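Local coordinates for protein copper-containing nitrite reductase (Hyphomicrobium denitrificans 1NES1, PDB 6TFO) that probably reduces nitrite to nitric oxide at its copper centres, using electrons delivered by cytochrome c, at residues C[80-85]-C[101-106]; C[377-382]-C[386-391]. One frame throughout, in Å; residues are numbered along the deposited sequence.

Contact 1: residues C[80-85]-C[101-106]; sequences HDAVID and STFSFI. With CU (copper (II) ion), chain L.
His80 gives its ND1 to the copper ion at 2.0 Å, one arm of the type 1 copper site that sits at the end of this cupredoxin beta-sandwich; Cys117, His122 and Met127 complete the ligand set. Histidine suits the place because its two ring nitrogens do two jobs: while ND1 holds the metal, NE2 is hydrogen-bonded to Glu76, which helps to fix the rotation of the imidazole. The next residue, Asp81, is tied by OD2 to Arg90 in a salt bridge and to Ser118 OG by a hydrogen bond, anchoring the start of the segment. Beyond it the chain becomes one wall of the sandwich. Strand 83-84 belongs to one sheet and strand 100-106 to the other; although the touching parts run within 13° of each other, the backbones face across the core and meet mainly through apolar side chains. On the outer side of strand 100-106, the second subunit receives a hydrogen bond from Ser104 OG at its Pro266 O. Small Ala82 sends CB to CE1 of Phe103, 4.1 Å away, and its size suits a large ring opposite. Two residues apart on an extended strand, Phe103 and Phe105 both face the core; the shared torsion, CG between the backbone N and the carbonyl carbon (chi1 70° and 62°), turns their rings alike. Ile84 serves both: its CG1 lies at the edge of the Phe103 ring, near the ring plane, 4.4 Å from CE2. Branched isoleucine fits because its longer arm reaches past the first ring to the second, crossing Phe105 at about a right angle and placing Ile84 CD1 4.0 Å from Phe105 CZ.

Contact 2: residues C[377-382]-C[386-391]; sequences VYALGS and PPLTGV
A beta hairpin at the margin of a sheet in the third cupredoxin domain forms this contact, with strand 374-377 returning antiparallel as strand 388-391. Val377 and Leu388 are a hydrogen-bonded pair: Val377 N donates to Leu388 O at 2.9 Å, and Leu388 N answers to Val377 O at 3.0 Å. Both side chains therefore fall on the same face of the sheet. On that side Val377 CG2 presses on Val391 CB at 3.6 Å, the two valines crossing at about a right angle, and Ala379 CB meets Leu388 CD1 at 3.8 Å. Small or branched aliphatic residues suit this apolar seam, against which Leu380 of the second subunit packs, touching Val377, Leu388 and Val391. Gly390, whose positive phi favours glycine, forms a G1 beta bulge with Val391 opposite Phe374. The loop folds back through two overlapping turns, closed by Gly381 N to Tyr378 O and by Ser382 N to Ala379 O; positive phi again suits glycine at Gly381. Across the mouth of the loop the Tyr378 and Pro387 side chains extend in the same direction, next to each other. With its CG anti to the carbonyl carbon (chi1 -69°), Tyr378 turns a face of its ring to Pro387, whose compact, rigid ring offers CB and CG to the aromatic face. If Tyr378 were replaced by a serine, Pro387 would probably lose the broad surface it rests on, opening a gap at the neck of the loop. The carbonyl oxygen of Ser382 approaches the tyrosine ring at its edge, in plane. Over one face, Pro387 CB makes a CH-pi contact, 3.9 Å from the centroid of the Tyr378 ring and 10° off its normal.

Overall arrangement
Contact 1 comes first along the chain, in the N-terminal cupredoxin domain, and contact 2 follows in the last of the three. Their centres lie 43 Å apart and their nearest atoms about 27 Å, and they share no sheet: contact 1 bridges the two sheets of one sandwich, whereas contact 2 joins neighbouring strands within a single sheet. Both touch the second subunit. There strand 100-106 sets the tethered domain beside residues that neighbour the copper ligands Cys263 and His271, while the hairpin packs reciprocally around the trimer through Ser382 and Leu380. Only contact 1 holds a copper ligand; at contact 2 the Val391 side chain stays about 12 Å from a bound copper.

Contact 1: residues C[80-85]-C[101-106]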
ATOM      1  N   HIS C  80       9.318  23.956  -7.554  1.00 43.27           N
ATOM      2  CA  HIS C  80       8.955  24.875  -6.446  1.00 46.30           C
ATOM      3  C   HIS C  80      10.199  25.580  -5.887  1.00 42.91           C
ATOM      4  O   HIS C  80      11.314  24.988  -5.857  1.00 44.53           O
ATOM      5  CB  HIS C  80       8.224  24.138  -5.307  1.00 44.73           C
ATOM      6  CG  HIS C  80       7.000  23.397  -5.726  1.00 41.52           C
ATOM      7  ND1 HIS C  80       5.861  24.036  -6.124  1.00 40.31           N
ATOM      8  CD2 HIS C  80       6.749  22.073  -5.804  1.00 43.41           C
ATOM      9  CE1 HIS C  80       4.951  23.142  -6.440  1.00 45.42           C
ATOM     10  NE2 HIS C  80       5.477  21.930  -6.264  1.00 47.09           N
ATOM     11  N   ASP C  81       9.983  26.807  -5.439  1.00 40.89           N
ATOM     12  CA  ASP C  81      10.844  27.492  -4.459  1.00 42.37           C
ATOM     13  C   ASP C  81       9.931  28.165  -3.427  1.00 41.23           C
ATOM     14  O   ASP C  81       8.697  27.997  -3.493  1.00 39.01           O
ATOM     15  CB  ASP C  81      11.800  28.441  -5.181  1.00 48.79           C
ATOM     16  CG  ASP C  81      11.105  29.574  -5.903  1.00 47.22           C
ATOM     17  OD1 ASP C  81       9.946  29.814  -5.601  1.00 46.06           O
ATOM     18  OD2 ASP C  81      11.749  30.203  -6.753  1.00 50.51           O
ATOM     19  N   ALA C  82      10.538  28.847  -2.466  1.00 38.61           N
ATOM     20  CA  ALA C  82       9.884  29.797  -1.553  1.00 41.09           C
ATOM     21  C   ALA C  82      10.679  31.097  -1.626  1.00 44.98           C
ATOM     22  O   ALA C  82      11.922  31.017  -1.611  1.00 50.79           O
ATOM     23  CB  ALA C  82       9.837  29.217  -0.159  1.00 41.07           C
ATOM     24  N   VAL C  83       9.995  32.224  -1.740  1.00 43.70           N
ATOM     25  CA  VAL C  83      10.615  33.563  -1.888  1.00 43.12           C
ATOM     26  C   VAL C  83       9.961  34.497  -0.872  1.00 46.07           C
ATOM     27  O   VAL C  83       8.729  34.413  -0.691  1.00 41.77           O
ATOM     28  CB  VAL C  83      10.460  34.086  -3.324  1.00 44.76           C
ATOM     29  CG1 VAL C  83      11.085  35.466  -3.490  1.00 47.85           C
ATOM     30  CG2 VAL C  83      11.034  33.113  -4.330  1.00 42.92           C
ATOM     31  N   ILE C  84      10.767  35.351  -0.241  1.00 48.45           N
ATOM     32  CA  ILE C  84      10.319  36.469   0.643  1.00 52.44           C
ATOM     33  C   ILE C  84      11.012  37.734   0.133  1.00 59.63           C
ATOM     34  O   ILE C  84      12.264  37.809   0.236  1.00 65.77           O
ATOM     35  CB  ILE C  84      10.660  36.144   2.109  1.00 51.92           C
ATOM     36  CG1 ILE C  84      10.399  34.666   2.415  1.00 51.19           C
ATOM     37  CG2 ILE C  84       9.926  37.085   3.055  1.00 48.53           C
ATOM     38  CD1 ILE C  84      10.218  34.352   3.878  1.00 51.92           C
ATOM     39  N   ASP C  85      10.256  38.648  -0.476  1.00 68.09           N
ATOM     40  CA  ASP C  85      10.842  39.733  -1.316  1.00 70.86           C
ATOM     41  C   ASP C  85      11.630  40.707  -0.432  1.00 75.70           C
ATOM     42  O   ASP C  85      12.783  41.039  -0.807  1.00 70.61           O
ATOM     43  CB  ASP C  85       9.768  40.451  -2.142  1.00 68.69           C
ATOM     44  CG  ASP C  85       9.271  39.636  -3.333  1.00 64.76           C
ATOM     45  OD1 ASP C  85       9.977  38.720  -3.763  1.00 58.47           O
ATOM     46  OD2 ASP C  85       8.180  39.920  -3.814  1.00 70.56           O
ATOM     47  N   SER C 101      15.644  22.288  -0.159  1.00 38.23           N
ATOM     48  CA  SER C 101      16.492  23.496  -0.137  1.00 42.90           C
ATOM     49  C   SER C 101      16.166  24.248   1.148  1.00 47.58           C
ATOM     50  O   SER C 101      14.958  24.490   1.403  1.00 45.48           O
ATOM     51  CB  SER C 101      16.323  24.357  -1.349  1.00 44.01           C
ATOM     52  OG  SER C 101      16.965  25.618  -1.159  1.00 44.57           O
ATOM     53  N   THR C 102      17.196  24.509   1.952  1.00 44.55           N
ATOM     54  CA  THR C 102      17.075  25.318   3.176  1.00 47.86           C
ATOM     55  C   THR C 102      17.721  26.674   2.883  1.00 47.33           C
ATOM     56  O   THR C 102      18.664  26.718   2.036  1.00 42.22           O
ATOM     57  CB  THR C 102      17.618  24.523   4.364  1.00 48.93           C
ATOM     58  OG1 THR C 102      16.769  23.373   4.477  1.00 44.67           O
ATOM     59  CG2 THR C 102      17.689  25.350   5.629  1.00 54.09           C
ATOM     60  N   PHE C 103      17.155  27.724   3.478  1.00 45.34           N
ATOM     61  CA  PHE C 103      17.633  29.124   3.397  1.00 43.78           C
ATOM     62  C   PHE C 103      17.368  29.778   4.754  1.00 45.76           C
ATOM     63  O   PHE C 103      16.533  29.268   5.550  1.00 47.59           O
ATOM     64  CB  PHE C 103      17.001  29.857   2.209  1.00 49.47           C
ATOM     65  CG  PHE C 103      15.526  30.190   2.296  1.00 49.90           C
ATOM     66  CD1 PHE C 103      14.566  29.233   2.003  1.00 54.39           C
ATOM     67  CD2 PHE C 103      15.093  31.474   2.610  1.00 47.79           C
ATOM     68  CE1 PHE C 103      13.213  29.546   2.069  1.00 51.79           C
ATOM     69  CE2 PHE C 103      13.742  31.784   2.661  1.00 47.62           C
ATOM     70  CZ  PHE C 103      12.806  30.821   2.394  1.00 48.12           C
ATOM     71  N   SER C 104      18.107  30.842   5.055  1.00 41.52           N
ATOM     72  CA  SER C 104      17.940  31.580   6.328  1.00 41.81           C
ATOM     73  C   SER C 104      18.135  33.075   6.096  1.00 41.76           C
ATOM     74  O   SER C 104      18.594  33.481   5.020  1.00 35.74           O
ATOM     75  CB  SER C 104      18.878  31.065   7.357  1.00 42.41           C
ATOM     76  OG  SER C 104      20.197  31.160   6.855  1.00 45.76           O
ATOM     77  N   PHE C 105      17.782  33.847   7.109  1.00 43.47           N
ATOM     78  CA  PHE C 105      17.821  35.321   7.080  1.00 44.60           C
ATOM     79  C   PHE C 105      17.532  35.782   8.503  1.00 44.73           C
ATOM     80  O   PHE C 105      17.050  34.944   9.312  1.00 45.25           O
ATOM     81  CB  PHE C 105      16.807  35.859   6.063  1.00 50.22           C
ATOM     82  CG  PHE C 105      15.366  35.524   6.377  1.00 47.49           C
ATOM     83  CD1 PHE C 105      14.795  34.345   5.922  1.00 47.25           C
ATOM     84  CD2 PHE C 105      14.578  36.394   7.120  1.00 49.54           C
ATOM     85  CE1 PHE C 105      13.478  34.035   6.228  1.00 51.86           C
ATOM     86  CE2 PHE C 105      13.260  36.087   7.429  1.00 48.13           C
ATOM     87  CZ  PHE C 105      12.712  34.905   6.984  1.00 51.28           C
ATOM     88  N   ILE C 106      17.820  37.053   8.778  1.00 44.28           N
ATOM     89  CA  ILE C 106      17.520  37.703  10.079  1.00 48.54           C
ATOM     90  C   ILE C 106      16.205  38.451   9.926  1.00 46.61           C
ATOM     91  O   ILE C 106      16.137  39.303   9.037  1.00 44.53           O
ATOM     92  CB  ILE C 106      18.673  38.635  10.507  1.00 49.76           C
ATOM     93  CG1 ILE C 106      20.020  37.902  10.512  1.00 42.96           C
ATOM     94  CG2 ILE C 106      18.354  39.257  11.859  1.00 54.42           C
ATOM     95  CD1 ILE C 106      21.114  38.617  11.259  1.00 43.81           C
TER
HETATM   96 CU    CU L 503       5.686  25.973  -6.726  1.00 44.02          CU

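Contact 2: residues C[377-382]-C[386-391]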
ATOM      1  N   VAL C 377      43.604  18.287  26.322  1.00 46.35           N
ATOM      2  CA  VAL C 377      42.594  17.211  26.129  1.00 44.04           C
ATOM      3  C   VAL C 377      43.133  15.952  26.788  1.00 42.56           C
ATOM      4  O   VAL C 377      44.175  15.444  26.354  1.00 44.42           O
ATOM      5  CB  VAL C 377      42.304  16.963  24.634  1.00 43.08           C
ATOM      6  CG1 VAL C 377      41.397  15.747  24.443  1.00 43.34           C
ATOM      7  CG2 VAL C 377      41.737  18.204  23.948  1.00 38.63           C
ATOM      8  N   TYR C 378      42.429  15.430  27.781  1.00 44.70           N
ATOM      9  CA  TYR C 378      42.838  14.191  28.485  1.00 44.39           C
ATOM     10  C   TYR C 378      42.305  13.029  27.648  1.00 45.45           C
ATOM     11  O   TYR C 378      41.137  12.663  27.795  1.00 54.36           O
ATOM     12  CB  TYR C 378      42.382  14.275  29.944  1.00 50.19           C
ATOM     13  CG  TYR C 378      43.128  15.303  30.770  1.00 52.04           C
ATOM     14  CD1 TYR C 378      43.000  16.661  30.522  1.00 56.09           C
ATOM     15  CD2 TYR C 378      44.010  14.916  31.765  1.00 57.20           C
ATOM     16  CE1 TYR C 378      43.685  17.607  31.266  1.00 56.69           C
ATOM     17  CE2 TYR C 378      44.703  15.844  32.520  1.00 58.38           C
ATOM     18  CZ  TYR C 378      44.539  17.193  32.271  1.00 63.28           C
ATOM     19  OH  TYR C 378      45.249  18.091  33.013  1.00 61.70           O
ATOM     20  N   ALA C 379      43.116  12.533  26.714  1.00 44.45           N
ATOM     21  CA  ALA C 379      42.745  11.535  25.689  1.00 49.15           C
ATOM     22  C   ALA C 379      42.230  10.268  26.386  1.00 51.40           C
ATOM     23  O   ALA C 379      42.930   9.744  27.321  1.00 46.56           O
ATOM     24  CB  ALA C 379      43.914  11.228  24.786  1.00 50.47           C
ATOM     25  N   LEU C 380      41.040   9.827  25.959  1.00 47.16           N
ATOM     26  CA  LEU C 380      40.355   8.596  26.424  1.00 44.65           C
ATOM     27  C   LEU C 380      40.096   8.707  27.926  1.00 43.22           C
ATOM     28  O   LEU C 380      39.868   7.671  28.563  1.00 41.19           O
ATOM     29  CB  LEU C 380      41.198   7.374  26.041  1.00 45.29           C
ATOM     30  CG  LEU C 380      41.470   7.231  24.537  1.00 49.55           C
ATOM     31  CD1 LEU C 380      42.291   5.982  24.227  1.00 50.52           C
ATOM     32  CD2 LEU C 380      40.161   7.184  23.747  1.00 56.69           C
ATOM     33  N   GLY C 381      40.070   9.939  28.441  1.00 45.84           N
ATOM     34  CA  GLY C 381      39.827  10.238  29.866  1.00 51.95           C
ATOM     35  C   GLY C 381      40.965   9.785  30.772  1.00 53.62           C
ATOM     36  O   GLY C 381      40.694   9.554  31.988  1.00 50.39           O
ATOM     37  N   SER C 382      42.180   9.644  30.221  1.00 51.53           N
ATOM     38  CA  SER C 382      43.394   9.353  31.025  1.00 46.96           C
ATOM     39  C   SER C 382      43.785  10.617  31.775  1.00 45.50           C
ATOM     40  O   SER C 382      43.992  11.676  31.146  1.00 43.71           O
ATOM     41  CB  SER C 382      44.542   8.825  30.239  1.00 47.27           C
ATOM     42  OG  SER C 382      45.612   8.527  31.128  1.00 49.24           O
ATOM     43  N   PRO C 386      50.048  12.323  30.007  1.00 47.13           N
ATOM     44  CA  PRO C 386      50.124  13.743  29.701  1.00 48.09           C
ATOM     45  C   PRO C 386      49.017  14.078  28.719  1.00 48.11           C
ATOM     46  O   PRO C 386      48.804  13.352  27.752  1.00 48.83           O
ATOM     47  CB  PRO C 386      51.515  13.958  29.087  1.00 48.88           C
ATOM     48  CG  PRO C 386      52.026  12.561  28.749  1.00 51.52           C
ATOM     49  CD  PRO C 386      51.291  11.609  29.669  1.00 49.57           C
ATOM     50  N   PRO C 387      48.274  15.175  28.950  1.00 44.70           N
ATOM     51  CA  PRO C 387      47.238  15.585  28.006  1.00 42.76           C
ATOM     52  C   PRO C 387      47.809  16.038  26.660  1.00 42.99           C
ATOM     53  O   PRO C 387      48.930  16.490  26.614  1.00 45.62           O
ATOM     54  CB  PRO C 387      46.522  16.726  28.734  1.00 45.67           C
ATOM     55  CG  PRO C 387      47.531  17.227  29.753  1.00 47.99           C
ATOM     56  CD  PRO C 387      48.369  16.027  30.142  1.00 44.59           C
ATOM     57  N   LEU C 388      47.008  15.903  25.598  1.00 45.88           N
ATOM     58  CA  LEU C 388      47.295  16.446  24.247  1.00 42.39           C
ATOM     59  C   LEU C 388      47.017  17.943  24.278  1.00 38.81           C
ATOM     60  O   LEU C 388      46.295  18.385  25.165  1.00 36.34           O
ATOM     61  CB  LEU C 388      46.431  15.739  23.203  1.00 43.96           C
ATOM     62  CG  LEU C 388      46.716  14.256  22.995  1.00 46.59           C
ATOM     63  CD1 LEU C 388      45.539  13.586  22.323  1.00 50.19           C
ATOM     64  CD2 LEU C 388      47.966  14.031  22.163  1.00 50.96           C
ATOM     65  N   THR C 389      47.610  18.690  23.356  1.00 39.30           N
ATOM     66  CA  THR C 389      47.647  20.170  23.413  1.00 41.21           C
ATOM     67  C   THR C 389      47.232  20.736  22.056  1.00 40.58           C
ATOM     68  O   THR C 389      47.646  20.163  21.008  1.00 37.19           O
ATOM     69  CB  THR C 389      49.036  20.673  23.867  1.00 38.21           C
ATOM     70  OG1 THR C 389      50.041  20.047  23.077  1.00 38.54           O
ATOM     71  CG2 THR C 389      49.310  20.365  25.316  1.00 37.07           C
ATOM     72  N   GLY C 390      46.505  21.860  22.079  1.00 43.25           N
ATOM     73  CA  GLY C 390      46.089  22.579  20.856  1.00 47.95           C
ATOM     74  C   GLY C 390      45.261  21.667  19.961  1.00 47.03           C
ATOM     75  O   GLY C 390      45.730  21.378  18.815  1.00 45.04           O
ATOM     76  N   VAL C 391      44.111  21.213  20.490  1.00 41.98           N
ATOM     77  CA  VAL C 391      43.166  20.257  19.835  1.00 48.33           C
ATOM     78  C   VAL C 391      41.829  20.966  19.568  1.00 46.11           C
ATOM     79  O   VAL C 391      41.237  21.494  20.542  1.00 47.44           O
ATOM     80  CB  VAL C 391      42.983  18.994  20.700  1.00 50.00           C
ATOM     81  CG1 VAL C 391      41.778  18.155  20.286  1.00 47.32           C
ATOM     82  CG2 VAL C 391      44.248  18.150  20.709  1.00 47.12           C
TER